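Local atomic coordinates of putative curved DNA-binding protein (Chaetomium thermophilum var. thermophilum DSM 1495, PDB entry 4IPA), a protein that probably acts in ribosome biogenesis as an Arx1-type member of the peptidase M24 family, with a methionine aminopeptidase-like fold, and may bind DNA. Residues A[209-214]-A[255-260]; A[261-266]-A[335-340]. One frame throughout, in Å; residues are numbered along the deposited sequence.

How the contacts relate
Both segments of contact 1 (209-214 with 255-260) come before those of contact 2 (261-266 with 335-340), and the chain runs directly from G260 into S261. Their centres are about 9 Å apart. Contact 1 pairs strands 210-220 and 250-258 of the five-stranded antiparallel sheet, while contact 2 is a separate two-stranded sheet of 264-266 and 334-336. S258 OG and D336 OD1 probably share a hydrogen bond, E213 bonds to G262 through the backbone, and its carboxylate forms a salt bridge with K263. The small sheet is thereby tied to one end of the large one, within the pita-bread architecture expected of an M24 family member.

Contact 1: A[209-214]-A[255-260]; sequences CNIIES and VGCSLG
N210 and S258 face each other as an antiparallel hydrogen-bonded pair, with N210 N to S258 O at 3.0 Å and S258 N to N210 O at 2.8 Å. The N210 side chain reaches past S258 to G260: ND2 gives a nearly straight bond (168°) to G260 O at 2.9 Å, the acceptor lying close to the amide plane. G260 is held from within its own segment too, its N donating to S258 OG in an ST turn; the same hydroxyl bonds to D336. Past the non-hydrogen-bonded pair of I211 and C257, I212 N donates to G256 O at 2.8 Å, from above the carbonyl plane. The I212 side chain then runs over the G256 backbone: CB is 3.8 Å from G256 O, CG1, anti to the carbonyl carbon (chi1 -58°), lies 3.6 Å from G256 C, and the extended tip (chi2 169°) sets CD1 3.5 Å from C257 O. A beta carbon on G256 would collide with that tip, so glycine suits the site. On the face of I211 and C257, I211 CD1 touches C257 SG at 3.8 Å. This face is covered by helices: I211 packs on L200 and A204 of helix 193-205, and C257 on T157 of helix 148-167. I212 instead meets I93 and V342, the latter on strand 342-352, which flanks 250-258 on its other side.

Contact 2: A[261-266]-A[335-340]; sequences SGKVKQ and GDKDNA
D338 OD2 accepts two bonds from S261: the hydroxyl OG at 2.6 Å, on the syn lone pair, and the backbone N at 2.9 Å, nearly in line with the C-O bond. The other oxygen, D338 OD1, forms a salt bridge with K337 NZ at 2.6 Å. An alanine in place of D338 would probably leave both S261 donors without this acceptor and the K337 ammonium without this counter-charge. D336 has its CG anti to the backbone N (chi1 -176°), and its OD2 accepts from A340 N at 2.9 Å, from above the carboxylate plane. D336 OD1 bonds to the hydroxyl of S258 on strand 250-258; a water also bridges it to K263 O, and a second accepts from K263 N. Between the backbones, K337 N donates to K263 O at 2.9 Å, and K265 and G335 exchange a pair of bonds. The K337 side chain lies against both lysines, its CB 3.7 Å from K263 CB and its CG 4.1 Å from K265 CE, crossing K265 at a slant. The segments make a two-stranded antiparallel sheet, 264-266 with 334-336, whose second strand leaves through a type I beta turn, D336 to N339, toward strand 342-352.

Contact 1: A[209-214]-A[255-260]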
loop_
_atom_site.group_PDB
_atom_site.type_symbol
_atom_site.label_atom_id
_atom_site.label_comp_id
_atom_site.label_asym_id
_atom_site.label_seq_id
_atom_site.Cartn_x
_atom_site.Cartn_y
_atom_site.Cartn_z
ATOM N N CYS A 209 -6.871 17.156 -9.053
ATOM C CA CYS A 209 -6.408 16.575 -7.799
ATOM C C CYS A 209 -4.898 16.698 -7.692
ATOM O O CYS A 209 -4.237 17.110 -8.646
ATOM C CB CYS A 209 -6.821 15.122 -7.714
ATOM S SG CYS A 209 -8.581 14.959 -7.544
ATOM N N ASN A 210 -4.353 16.355 -6.529
ATOM C CA ASN A 210 -2.907 16.375 -6.368
ATOM C C ASN A 210 -2.356 15.033 -5.879
ATOM O O ASN A 210 -3.012 14.317 -5.107
ATOM C CB ASN A 210 -2.492 17.496 -5.421
ATOM C CG ASN A 210 -2.610 18.860 -6.056
ATOM O OD1 ASN A 210 -1.840 19.191 -6.948
ATOM N ND2 ASN A 210 -3.564 19.669 -5.588
ATOM N N ILE A 211 -1.146 14.704 -6.318
ATOM C CA ILE A 211 -0.467 13.507 -5.830
ATOM C C ILE A 211 -0.093 13.732 -4.378
ATOM O O ILE A 211 0.392 14.804 -4.021
ATOM C CB ILE A 211 0.832 13.207 -6.635
ATOM C CG1 ILE A 211 0.500 12.876 -8.088
ATOM C CG2 ILE A 211 1.603 12.037 -6.008
ATOM C CD1 ILE A 211 -0.322 11.656 -8.220
ATOM N N ILE A 212 -0.286 12.721 -3.538
ATOM C CA ILE A 212 0.171 12.834 -2.156
ATOM C C ILE A 212 1.706 12.829 -2.011
ATOM O O ILE A 212 2.398 11.866 -2.364
ATOM C CB ILE A 212 -0.446 11.768 -1.268
ATOM C CG1 ILE A 212 -1.976 11.861 -1.322
ATOM C CG2 ILE A 212 0.067 11.914 0.152
ATOM C CD1 ILE A 212 -2.651 10.649 -0.669
ATOM N N GLU A 213 2.231 13.929 -1.499
ATOM C CA GLU A 213 3.665 14.086 -1.319
ATOM C C GLU A 213 4.365 12.854 -0.736
ATOM O O GLU A 213 3.949 12.332 0.297
ATOM C CB GLU A 213 3.924 15.265 -0.395
ATOM C CG GLU A 213 4.087 16.575 -1.098
ATOM C CD GLU A 213 4.857 17.575 -0.243
ATOM O OE1 GLU A 213 4.839 17.441 1.014
ATOM O OE2 GLU A 213 5.491 18.482 -0.831
ATOM N N SER A 214 5.422 12.404 -1.412
ATOM C CA SER A 214 6.309 11.363 -0.904
ATOM C C SER A 214 5.670 9.989 -0.843
ATOM O O SER A 214 6.122 9.129 -0.086
ATOM C CB SER A 214 6.886 11.736 0.473
ATOM O OG SER A 214 7.739 12.870 0.383
ATOM N N VAL A 255 0.220 4.444 -5.198
ATOM C CA VAL A 255 -0.128 5.811 -5.581
ATOM C C VAL A 255 -1.181 6.372 -4.638
ATOM O O VAL A 255 -2.022 5.623 -4.121
ATOM C CB VAL A 255 -0.676 5.907 -7.017
ATOM C CG1 VAL A 255 0.389 5.476 -8.018
ATOM C CG2 VAL A 255 -1.966 5.087 -7.173
ATOM N N GLY A 256 -1.132 7.685 -4.430
ATOM C CA GLY A 256 -2.161 8.374 -3.676
ATOM C C GLY A 256 -2.509 9.757 -4.218
ATOM O O GLY A 256 -1.650 10.527 -4.662
ATOM N N CYS A 257 -3.792 10.082 -4.177
ATOM C CA CYS A 257 -4.232 11.396 -4.606
ATOM C C CYS A 257 -5.050 12.081 -3.531
ATOM O O CYS A 257 -5.531 11.454 -2.581
ATOM C CB CYS A 257 -5.024 11.300 -5.899
ATOM S SG CYS A 257 -3.993 10.936 -7.314
ATOM N N SER A 258 -5.192 13.383 -3.678
ATOM C CA SER A 258 -5.889 14.177 -2.696
ATOM C C SER A 258 -6.775 15.171 -3.415
ATOM O O SER A 258 -6.417 15.667 -4.491
ATOM C CB SER A 258 -4.865 14.913 -1.825
ATOM O OG SER A 258 -5.486 15.848 -0.980
ATOM N N LEU A 259 -7.941 15.446 -2.834
ATOM C CA LEU A 259 -8.776 16.537 -3.321
ATOM C C LEU A 259 -8.194 17.878 -2.873
ATOM O O LEU A 259 -8.599 18.931 -3.361
ATOM C CB LEU A 259 -10.235 16.374 -2.877
ATOM C CG LEU A 259 -11.111 15.595 -3.859
ATOM C CD1 LEU A 259 -12.458 15.254 -3.241
ATOM C CD2 LEU A 259 -11.287 16.366 -5.185
ATOM N N GLY A 260 -7.230 17.832 -1.958
ATOM C CA GLY A 260 -6.527 19.024 -1.517
ATOM C C GLY A 260 -5.177 19.163 -2.190
ATOM O O GLY A 260 -4.993 18.683 -3.299
#

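Contact 2: A[261-266]-A[335-340]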
loop_
_atom_site.group_PDB
_atom_site.type_symbol
_atom_site.label_atom_id
_atom_site.label_comp_id
_atom_site.label_asym_id
_atom_site.label_seq_id
_atom_site.Cartn_x
_atom_site.Cartn_y
_atom_site.Cartn_z
ATOM N N SER A 261 -4.228 19.798 -1.506
ATOM C CA SER A 261 -2.920 20.106 -2.072
ATOM C C SER A 261 -2.029 18.872 -2.225
ATOM O O SER A 261 -1.002 18.902 -2.915
ATOM C CB SER A 261 -2.196 21.124 -1.181
ATOM O OG SER A 261 -3.076 22.141 -0.742
ATOM N N GLY A 262 -2.401 17.787 -1.573
ATOM C CA GLY A 262 -1.539 16.624 -1.560
ATOM C C GLY A 262 -0.397 16.820 -0.582
ATOM O O GLY A 262 0.617 16.137 -0.671
ATOM N N LYS A 263 -0.560 17.754 0.356
ATOM C CA LYS A 263 0.416 17.916 1.423
ATOM C C LYS A 263 0.047 17.056 2.618
ATOM O O LYS A 263 -1.123 16.733 2.841
ATOM C CB LYS A 263 0.561 19.379 1.850
ATOM C CG LYS A 263 1.807 20.059 1.298
ATOM C CD LYS A 263 1.826 20.030 -0.204
ATOM C CE LYS A 263 2.619 21.203 -0.787
ATOM N NZ LYS A 263 4.090 21.127 -0.544
ATOM N N VAL A 264 1.059 16.692 3.387
ATOM C CA VAL A 264 0.893 15.735 4.460
ATOM C C VAL A 264 1.160 16.448 5.785
ATOM O O VAL A 264 2.017 17.328 5.866
ATOM C CB VAL A 264 1.846 14.538 4.251
ATOM C CG1 VAL A 264 1.992 13.708 5.514
ATOM C CG2 VAL A 264 1.357 13.690 3.101
ATOM N N LYS A 265 0.429 16.077 6.824
ATOM C CA LYS A 265 0.642 16.697 8.121
ATOM C C LYS A 265 0.378 15.708 9.264
ATOM O O LYS A 265 -0.516 14.854 9.163
ATOM C CB LYS A 265 -0.273 17.924 8.233
ATOM C CG LYS A 265 -0.227 18.638 9.567
ATOM C CD LYS A 265 -1.633 19.061 9.995
ATOM C CE LYS A 265 -2.022 20.440 9.461
ATOM N NZ LYS A 265 -1.157 21.508 10.063
ATOM N N GLN A 266 1.130 15.828 10.355
ATOM C CA GLN A 266 0.925 14.929 11.494
ATOM C C GLN A 266 -0.411 15.160 12.213
ATOM O O GLN A 266 -0.762 16.287 12.540
ATOM C CB GLN A 266 2.079 15.017 12.494
ATOM C CG GLN A 266 2.002 13.939 13.569
ATOM C CD GLN A 266 3.213 13.895 14.496
ATOM O OE1 GLN A 266 4.192 14.621 14.307
ATOM N NE2 GLN A 266 3.147 13.029 15.505
ATOM N N GLY A 335 -2.211 12.738 7.823
ATOM C CA GLY A 335 -3.413 12.880 7.027
ATOM C C GLY A 335 -3.279 14.105 6.138
ATOM O O GLY A 335 -2.278 14.826 6.188
ATOM N N ASP A 336 -4.285 14.340 5.312
ATOM C CA ASP A 336 -4.225 15.448 4.372
ATOM C C ASP A 336 -4.098 16.781 5.117
ATOM O O ASP A 336 -4.872 17.062 6.034
ATOM C CB ASP A 336 -5.450 15.445 3.448
ATOM C CG ASP A 336 -5.375 16.519 2.404
ATOM O OD1 ASP A 336 -4.675 16.292 1.404
ATOM O OD2 ASP A 336 -5.965 17.606 2.603
ATOM N N LYS A 337 -3.121 17.589 4.717
ATOM C CA LYS A 337 -2.841 18.844 5.409
ATOM C C LYS A 337 -4.063 19.758 5.389
ATOM O O LYS A 337 -4.299 20.503 6.332
ATOM C CB LYS A 337 -1.621 19.555 4.797
ATOM C CG LYS A 337 -1.292 20.921 5.418
ATOM C CD LYS A 337 -1.995 22.084 4.705
ATOM C CE LYS A 337 -1.452 22.281 3.272
ATOM N NZ LYS A 337 -2.185 23.346 2.508
ATOM N N ASP A 338 -4.853 19.668 4.328
ATOM C CA ASP A 338 -6.050 20.495 4.200
ATOM C C ASP A 338 -7.279 19.801 4.785
ATOM O O ASP A 338 -8.378 20.343 4.736
ATOM C CB ASP A 338 -6.305 20.829 2.718
ATOM C CG ASP A 338 -5.161 21.603 2.089
ATOM O OD1 ASP A 338 -4.703 22.594 2.711
ATOM O OD2 ASP A 338 -4.712 21.215 0.981
ATOM N N ASN A 339 -7.091 18.597 5.323
ATOM C CA ASN A 339 -8.201 17.807 5.844
ATOM C C ASN A 339 -9.169 17.406 4.746
ATOM O O ASN A 339 -10.345 17.173 4.997
ATOM C CB ASN A 339 -8.925 18.553 6.963
ATOM C CG ASN A 339 -8.185 18.475 8.284
ATOM O OD1 ASN A 339 -8.619 17.776 9.204
ATOM N ND2 ASN A 339 -7.056 19.171 8.380
ATOM N N ALA A 340 -8.650 17.315 3.527
ATOM C CA ALA A 340 -9.415 16.866 2.377
ATOM C C ALA A 340 -9.320 15.345 2.218
ATOM O O ALA A 340 -8.383 14.718 2.700
ATOM C CB ALA A 340 -8.896 17.550 1.143
HETATM O O HOH W 1 -2.496 14.706 0.913
HETATM O O HOH W 2 -3.267 18.407 1.304
#